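Local coordinates for protein eEF1A lysine and N-terminal methyltransferase (Homo sapiens, PDB 5WCJ) that methylates elongation factor eEF1A at its N-terminal glycine and at one lysine, this chain being the C-terminal, glycine-directed domain with bound S-adenosyl-L-homocysteine, at residues A114-D119 and K151-P156; I121-D126 and F160-V165. One frame throughout, in Å; residues are numbered along the deposited sequence.

Contact 1: A114-D119 and K151-P156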
loop_
_atom_site.group_PDB
_atom_site.type_symbol
_atom_site.label_atom_id
_atom_site.label_comp_id
_atom_site.label_asym_id
_atom_site.label_seq_id
_atom_site.Cartn_x
_atom_site.Cartn_y
_atom_site.Cartn_z
ATOM N N ALA A 114 5.287 21.552 2.904
ATOM C CA ALA A 114 6.147 20.540 3.529
ATOM C C ALA A 114 5.581 19.109 3.479
ATOM O O ALA A 114 6.346 18.160 3.646
ATOM C CB ALA A 114 6.448 20.920 4.978
ATOM N N ARG A 115 4.270 18.951 3.255
ATOM C CA ARG A 115 3.601 17.641 3.349
ATOM C C ARG A 115 4.206 16.541 2.461
ATOM O O ARG A 115 4.787 16.834 1.419
ATOM C CB ARG A 115 2.090 17.754 3.084
ATOM C CG ARG A 115 1.651 17.875 1.635
ATOM C CD ARG A 115 0.182 18.239 1.577
ATOM N NE ARG A 115 -0.372 18.129 0.229
ATOM C CZ ARG A 115 -0.298 19.050 -0.737
ATOM N NH1 ARG A 115 0.326 20.213 -0.554
ATOM N NH2 ARG A 115 -0.858 18.795 -1.920
ATOM N N PRO A 116 4.059 15.265 2.872
ATOM C CA PRO A 116 4.707 14.211 2.092
ATOM C C PRO A 116 4.006 13.929 0.782
ATOM O O PRO A 116 2.877 14.378 0.549
ATOM C CB PRO A 116 4.664 12.987 3.020
ATOM C CG PRO A 116 4.043 13.451 4.299
ATOM C CD PRO A 116 3.287 14.701 3.989
ATOM N N CYS A 117 4.708 13.207 -0.077
ATOM C CA CYS A 117 4.232 12.872 -1.394
ATOM C C CYS A 117 4.645 11.427 -1.679
ATOM O O CYS A 117 5.805 11.149 -1.997
ATOM C CB CYS A 117 4.834 13.837 -2.411
ATOM S SG CYS A 117 3.847 13.959 -3.901
ATOM N N TYR A 118 3.699 10.505 -1.517
ATOM C CA TYR A 118 3.983 9.087 -1.678
ATOM C C TYR A 118 3.717 8.630 -3.096
ATOM O O TYR A 118 2.714 9.018 -3.715
ATOM C CB TYR A 118 3.152 8.256 -0.696
ATOM C CG TYR A 118 3.506 8.505 0.747
ATOM C CD1 TYR A 118 4.607 7.874 1.336
ATOM C CD2 TYR A 118 2.751 9.360 1.528
ATOM C CE1 TYR A 118 4.949 8.102 2.653
ATOM C CE2 TYR A 118 3.093 9.598 2.853
ATOM C CZ TYR A 118 4.196 8.959 3.405
ATOM O OH TYR A 118 4.544 9.148 4.723
ATOM N N ASP A 119 4.568 7.726 -3.580
ATOM C CA ASP A 119 4.324 7.059 -4.853
ATOM C C ASP A 119 3.172 6.022 -4.739
ATOM O O ASP A 119 2.425 5.804 -5.687
ATOM C CB ASP A 119 5.593 6.367 -5.340
ATOM C CG ASP A 119 6.754 7.346 -5.534
ATOM O OD1 ASP A 119 6.633 8.225 -6.395
ATOM O OD2 ASP A 119 7.751 7.243 -4.795
ATOM N N LYS A 151 -5.670 11.756 -1.611
ATOM C CA LYS A 151 -5.243 12.290 -2.893
ATOM C C LYS A 151 -4.178 13.363 -2.727
ATOM O O LYS A 151 -3.239 13.429 -3.521
ATOM C CB LYS A 151 -6.458 12.845 -3.652
ATOM C CG LYS A 151 -6.119 13.589 -4.948
ATOM C CD LYS A 151 -7.364 14.210 -5.569
ATOM C CE LYS A 151 -6.982 15.323 -6.537
ATOM N NZ LYS A 151 -8.146 15.723 -7.384
ATOM N N SER A 152 -4.315 14.197 -1.699
ATOM C CA SER A 152 -3.393 15.317 -1.495
ATOM C C SER A 152 -1.960 14.872 -1.131
ATOM O O SER A 152 -1.030 15.650 -1.320
ATOM C CB SER A 152 -3.954 16.341 -0.476
ATOM O OG SER A 152 -3.736 15.938 0.864
ATOM N N ILE A 153 -1.777 13.632 -0.641
ATOM C CA ILE A 153 -0.456 13.118 -0.325
ATOM C C ILE A 153 0.053 12.058 -1.275
ATOM O O ILE A 153 1.037 11.384 -0.965
ATOM C CB ILE A 153 -0.328 12.640 1.143
ATOM C CG1 ILE A 153 -1.349 11.546 1.517
ATOM C CG2 ILE A 153 -0.435 13.851 2.075
ATOM C CD1 ILE A 153 -0.963 10.785 2.775
ATOM N N LEU A 154 -0.592 11.921 -2.425
ATOM C CA LEU A 154 -0.179 10.953 -3.425
ATOM C C LEU A 154 0.474 11.735 -4.565
ATOM O O LEU A 154 0.000 12.789 -4.949
ATOM C CB LEU A 154 -1.390 10.155 -3.930
ATOM C CG LEU A 154 -1.133 8.962 -4.858
ATOM C CD1 LEU A 154 -0.520 7.769 -4.137
ATOM C CD2 LEU A 154 -2.412 8.529 -5.552
ATOM N N THR A 155 1.517 11.180 -5.144
ATOM C CA THR A 155 2.081 11.769 -6.375
ATOM C C THR A 155 1.042 11.690 -7.517
ATOM O O THR A 155 0.171 10.804 -7.518
ATOM C CB THR A 155 3.366 11.071 -6.822
ATOM O OG1 THR A 155 3.076 9.706 -7.122
ATOM C CG2 THR A 155 4.440 11.166 -5.753
ATOM N N PRO A 156 1.097 12.631 -8.476
ATOM C CA PRO A 156 0.100 12.628 -9.542
ATOM C C PRO A 156 -0.002 11.299 -10.315
ATOM O O PRO A 156 -1.090 10.920 -10.700
ATOM C CB PRO A 156 0.586 13.765 -10.479
ATOM C CG PRO A 156 1.328 14.694 -9.588
ATOM C CD PRO A 156 1.914 13.868 -8.474
HETATM O O HOH W 1 4.901 8.353 -8.566
#
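Tyr118 and Leu154 form a single parallel beta bridge, CA to CA 4.9 Å, with Tyr118 N bonded to Ile153 O at 2.9 Å and Thr155 N to Tyr118 O at 2.9 Å. The first of these bonds is nearly straight, 176° at the hydrogen. Cys117 CA also turns its hydrogen to Ile153 O. The side chains of Tyr118 and Ile153 lie side by side and point the same way. Ile153 CD1 comes to 4.2 Å from ring atom CD2 of Tyr118, and Ile153 O lies at the edge of the same ring. The phenol OH reaches beyond the pair to Asp70. Leu108 of helix 101-109 and Leu47 of strand 44-49 also pack on Tyr118 and Ile153.

Arg115 reaches across to Ser152. Its chain is extended from CG to NE, and the guanidinium meets Ser152 side-on. Arg115 NE, at 3.0 Å, and Arg115 NH2, at 3.2 Å, both give a proton to Ser152 O. NE stands above the carbonyl plane, while NH2 lies in it, on a lone pair. Two donors thus hold one carbonyl oxygen, and Gly112 O takes NH1. Farther along, with SG anti to the backbone N, chi1 -157°, Cys117 sets its sulfur against Thr155 CG2, 3.4 Å from SG. A water joins Asp119 OD1 to Thr155 OG1, and Asp119 OD2 accepts from Ala45 N.

This is the N-terminal end of a central strand in a Rossmann-like methyltransferase sheet: strand 118-123 starts beside the short strand 154-155 that follows helix 144-152.

Contact 2: I121-D126 and F160-V165. With SAH (S-adenosyl-L-homocysteine), chain F.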
loop_
_atom_site.group_PDB
_atom_site.type_symbol
_atom_site.label_atom_id
_atom_site.label_comp_id
_atom_site.label_asym_id
_atom_site.label_seq_id
_atom_site.Cartn_x
_atom_site.Cartn_y
_atom_site.Cartn_z
ATOM N N ILE A 121 0.226 4.360 -1.885
ATOM C CA ILE A 121 -0.435 4.291 -0.600
ATOM C C ILE A 121 -1.258 3.007 -0.574
ATOM O O ILE A 121 -2.102 2.794 -1.444
ATOM C CB ILE A 121 -1.322 5.532 -0.334
ATOM C CG1 ILE A 121 -0.481 6.821 -0.307
ATOM C CG2 ILE A 121 -2.105 5.371 0.951
ATOM C CD1 ILE A 121 -1.328 8.079 -0.242
ATOM N N MET A 122 -1.011 2.168 0.427
ATOM C CA MET A 122 -1.719 0.897 0.582
ATOM C C MET A 122 -2.555 0.920 1.838
ATOM O O MET A 122 -2.028 1.217 2.929
ATOM C CB MET A 122 -0.732 -0.275 0.635
ATOM C CG MET A 122 -0.018 -0.560 -0.664
ATOM S SD MET A 122 1.058 -2.017 -0.476
ATOM C CE MET A 122 1.650 -2.197 -2.150
ATOM N N PHE A 123 -3.836 0.550 1.702
ATOM C CA PHE A 123 -4.708 0.312 2.864
ATOM C C PHE A 123 -4.934 -1.171 3.004
ATOM O O PHE A 123 -5.569 -1.787 2.135
ATOM C CB PHE A 123 -6.062 1.006 2.692
ATOM C CG PHE A 123 -6.051 2.509 2.886
ATOM C CD1 PHE A 123 -4.888 3.232 3.133
ATOM C CD2 PHE A 123 -7.255 3.216 2.791
ATOM C CE1 PHE A 123 -4.915 4.592 3.299
ATOM C CE2 PHE A 123 -7.271 4.587 2.967
ATOM C CZ PHE A 123 -6.106 5.269 3.185
ATOM N N ASP A 124 -4.416 -1.732 4.102
ATOM C CA ASP A 124 -4.597 -3.128 4.482
ATOM C C ASP A 124 -5.145 -3.120 5.891
ATOM O O ASP A 124 -4.572 -3.709 6.811
ATOM C CB ASP A 124 -3.233 -3.850 4.404
ATOM C CG ASP A 124 -3.325 -5.364 4.448
ATOM O OD1 ASP A 124 -4.395 -5.918 4.140
ATOM O OD2 ASP A 124 -2.275 -6.008 4.795
ATOM N N VAL A 125 -6.229 -2.377 6.073
ATOM C CA VAL A 125 -6.743 -2.087 7.405
ATOM C C VAL A 125 -8.032 -2.867 7.648
ATOM O O VAL A 125 -8.907 -2.907 6.785
ATOM C CB VAL A 125 -6.833 -0.572 7.665
ATOM C CG1 VAL A 125 -7.478 0.175 6.531
ATOM C CG2 VAL A 125 -7.533 -0.272 8.978
ATOM N N ASP A 126 -8.108 -3.534 8.794
ATOM C CA ASP A 126 -9.280 -4.337 9.150
ATOM C C ASP A 126 -9.473 -4.234 10.653
ATOM O O ASP A 126 -8.582 -4.619 11.399
ATOM C CB ASP A 126 -9.078 -5.789 8.720
ATOM C CG ASP A 126 -10.344 -6.643 8.864
ATOM O OD1 ASP A 126 -11.392 -6.155 9.348
ATOM O OD2 ASP A 126 -10.275 -7.831 8.493
ATOM N N PHE A 160 -3.031 4.288 -5.430
ATOM C CA PHE A 160 -3.670 4.058 -4.132
ATOM C C PHE A 160 -4.294 2.659 -4.209
ATOM O O PHE A 160 -5.089 2.404 -5.110
ATOM C CB PHE A 160 -4.721 5.158 -3.930
ATOM C CG PHE A 160 -5.633 4.965 -2.768
ATOM C CD1 PHE A 160 -5.164 4.582 -1.525
ATOM C CD2 PHE A 160 -6.979 5.275 -2.908
ATOM C CE1 PHE A 160 -6.037 4.416 -0.444
ATOM C CE2 PHE A 160 -7.859 5.127 -1.846
ATOM C CZ PHE A 160 -7.386 4.709 -0.600
ATOM N N ILE A 161 -3.881 1.759 -3.318
ATOM C CA ILE A 161 -4.222 0.346 -3.388
ATOM C C ILE A 161 -4.968 0.007 -2.124
ATOM O O ILE A 161 -4.438 0.236 -1.020
ATOM C CB ILE A 161 -2.971 -0.530 -3.532
ATOM C CG1 ILE A 161 -2.124 -0.061 -4.737
ATOM C CG2 ILE A 161 -3.351 -2.001 -3.569
ATOM C CD1 ILE A 161 -0.781 -0.756 -4.884
ATOM N N LEU A 162 -6.163 -0.566 -2.274
ATOM C CA LEU A 162 -7.060 -0.822 -1.159
ATOM C C LEU A 162 -7.480 -2.295 -1.124
ATOM O O LEU A 162 -7.921 -2.808 -2.143
ATOM C CB LEU A 162 -8.313 0.035 -1.386
ATOM C CG LEU A 162 -9.501 -0.101 -0.452
ATOM C CD1 LEU A 162 -9.115 0.448 0.912
ATOM C CD2 LEU A 162 -10.699 0.626 -1.019
ATOM N N ASN A 163 -7.380 -2.921 0.041
ATOM C CA ASN A 163 -7.925 -4.243 0.295
ATOM C C ASN A 163 -9.347 -3.995 0.792
ATOM O O ASN A 163 -9.518 -3.381 1.846
ATOM C CB ASN A 163 -7.087 -4.957 1.342
ATOM C CG ASN A 163 -7.654 -6.312 1.757
ATOM O OD1 ASN A 163 -8.392 -6.937 1.018
ATOM N ND2 ASN A 163 -7.277 -6.774 2.963
ATOM N N LEU A 164 -10.355 -4.475 0.045
ATOM C CA LEU A 164 -11.793 -4.257 0.368
ATOM C C LEU A 164 -12.537 -5.571 0.604
ATOM O O LEU A 164 -12.470 -6.492 -0.222
ATOM C CB LEU A 164 -12.465 -3.514 -0.770
ATOM C CG LEU A 164 -13.978 -3.209 -0.711
ATOM C CD1 LEU A 164 -14.219 -2.129 0.330
ATOM C CD2 LEU A 164 -14.452 -2.735 -2.066
ATOM N N VAL A 165 -13.219 -5.657 1.737
ATOM C CA VAL A 165 -14.205 -6.718 1.982
ATOM C C VAL A 165 -15.510 -6.007 2.258
ATOM O O VAL A 165 -15.620 -5.311 3.257
ATOM C CB VAL A 165 -13.846 -7.597 3.165
ATOM C CG1 VAL A 165 -14.993 -8.586 3.451
ATOM C CG2 VAL A 165 -12.530 -8.347 2.904
HETATM C CG SAH F . -3.847 -6.943 7.924
HETATM S SD SAH F . -4.457 -6.969 9.633
HETATM C "C5'" SAH F . -5.307 -5.378 9.802
HETATM C "C4'" SAH F . -4.389 -4.417 10.530
HETATM O "O4'" SAH F . -5.013 -3.109 10.548
HETATM C "C3'" SAH F . -4.142 -4.802 12.000
HETATM O "O3'" SAH F . -2.753 -4.717 12.296
HETATM C "C2'" SAH F . -4.940 -3.742 12.770
HETATM O "O2'" SAH F . -4.436 -3.386 14.053
HETATM C "C1'" SAH F . -4.769 -2.562 11.823
HETATM N N9 SAH F . -5.711 -1.464 12.018
HETATM C C8 SAH F . -7.047 -1.557 12.319
HETATM N N7 SAH F . -7.667 -0.402 12.357
HETATM C C5 SAH F . -6.672 0.514 12.061
HETATM C C6 SAH F . -6.681 1.911 11.923
HETATM N N6 SAH F . -7.796 2.674 12.067
HETATM N N1 SAH F . -5.513 2.520 11.634
HETATM C C2 SAH F . -4.404 1.774 11.498
HETATM N N3 SAH F . -4.277 0.446 11.584
HETATM C C4 SAH F . -5.457 -0.130 11.863
HETATM O O HOH W 2 -8.256 -2.231 4.084
#
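Phe160 sets the edge of its ring against the face of Phe123 in a T-shaped stack, planes at 83° and centroids 4.8 Å apart. Phe160 CE1 stands over the centre of the Phe123 ring, 3.5 Å above its plane. Phe160 CG is anti to the backbone N, chi1 170°, and this carries CG toward the Phe123 ring. In the conformer described, Leu162 CD1 lies at the edge of the Phe123 ring and touches Phe123 CB at 3.6 Å; Leu162 has a second conformer, so this contact is less certain. Ile121 CG2 meets Phe160 CD1 on the same face of the sheet. Phe146 and Val150 of helix 144-152 cover Phe123 there, and Phe141 adds a second edge-to-face contact. An alanine at Phe123 would probably leave the edge of Phe160 without its aromatic face and open a gap under helix 144-152. On the other face, Met122 and Ile161 run side by side, CE to CD1 3.9 Å, against Met26 of helix 21-28.

Three backbone bonds join the parallel strands: Ile161 N to Ile121 O, Phe123 N to Ile161 O, and Asn163 N to Phe123 O. Beyond them the contact turns polar. Asn163 ND2 gives a proton to Asp124 OD1 at 3.2 Å, with the carboxylate and amide planes 50° apart. His22 also binds OD1, His23 binds OD2, and Asn196 ND2 binds Asn163 OD1. These bonds probably fix the rotation of the carboxylate. A water accepts from Val125 N and lies within bonding distance of Asn163 O. Val125 CG2 then packs on the adenine at C5, 3.3 Å away, and Asp124 O lies 3.5 Å from CG of the homocysteine part. The C-terminal end of strand 118-123 thus lines the S-adenosyl-L-homocysteine pocket, as in Rossmann-fold methyltransferases.

Overall arrangement
Contacts 1 and 2 lie about 17 Å apart, centre to centre, one after the other along the strands of the same sheet. Strand 118-123 runs from contact 1 into contact 2. Helix 144-152 then leads back to strand 154-155 in contact 1, and strand 158-164 continues into contact 2, so the segments alternate along the chain. The contacts also touch directly: Ile153 CG1 packs on Ile121 CD1 and Leu154 CD1 on Ile121 CG1, both at 3.9 Å. Contact 1 is partly buried at the start of the strand. Contact 2 is buried and leads to the bound S-adenosyl-L-homocysteine, so one central strand runs from its N-terminal end, in contact 1, to the ligand pocket.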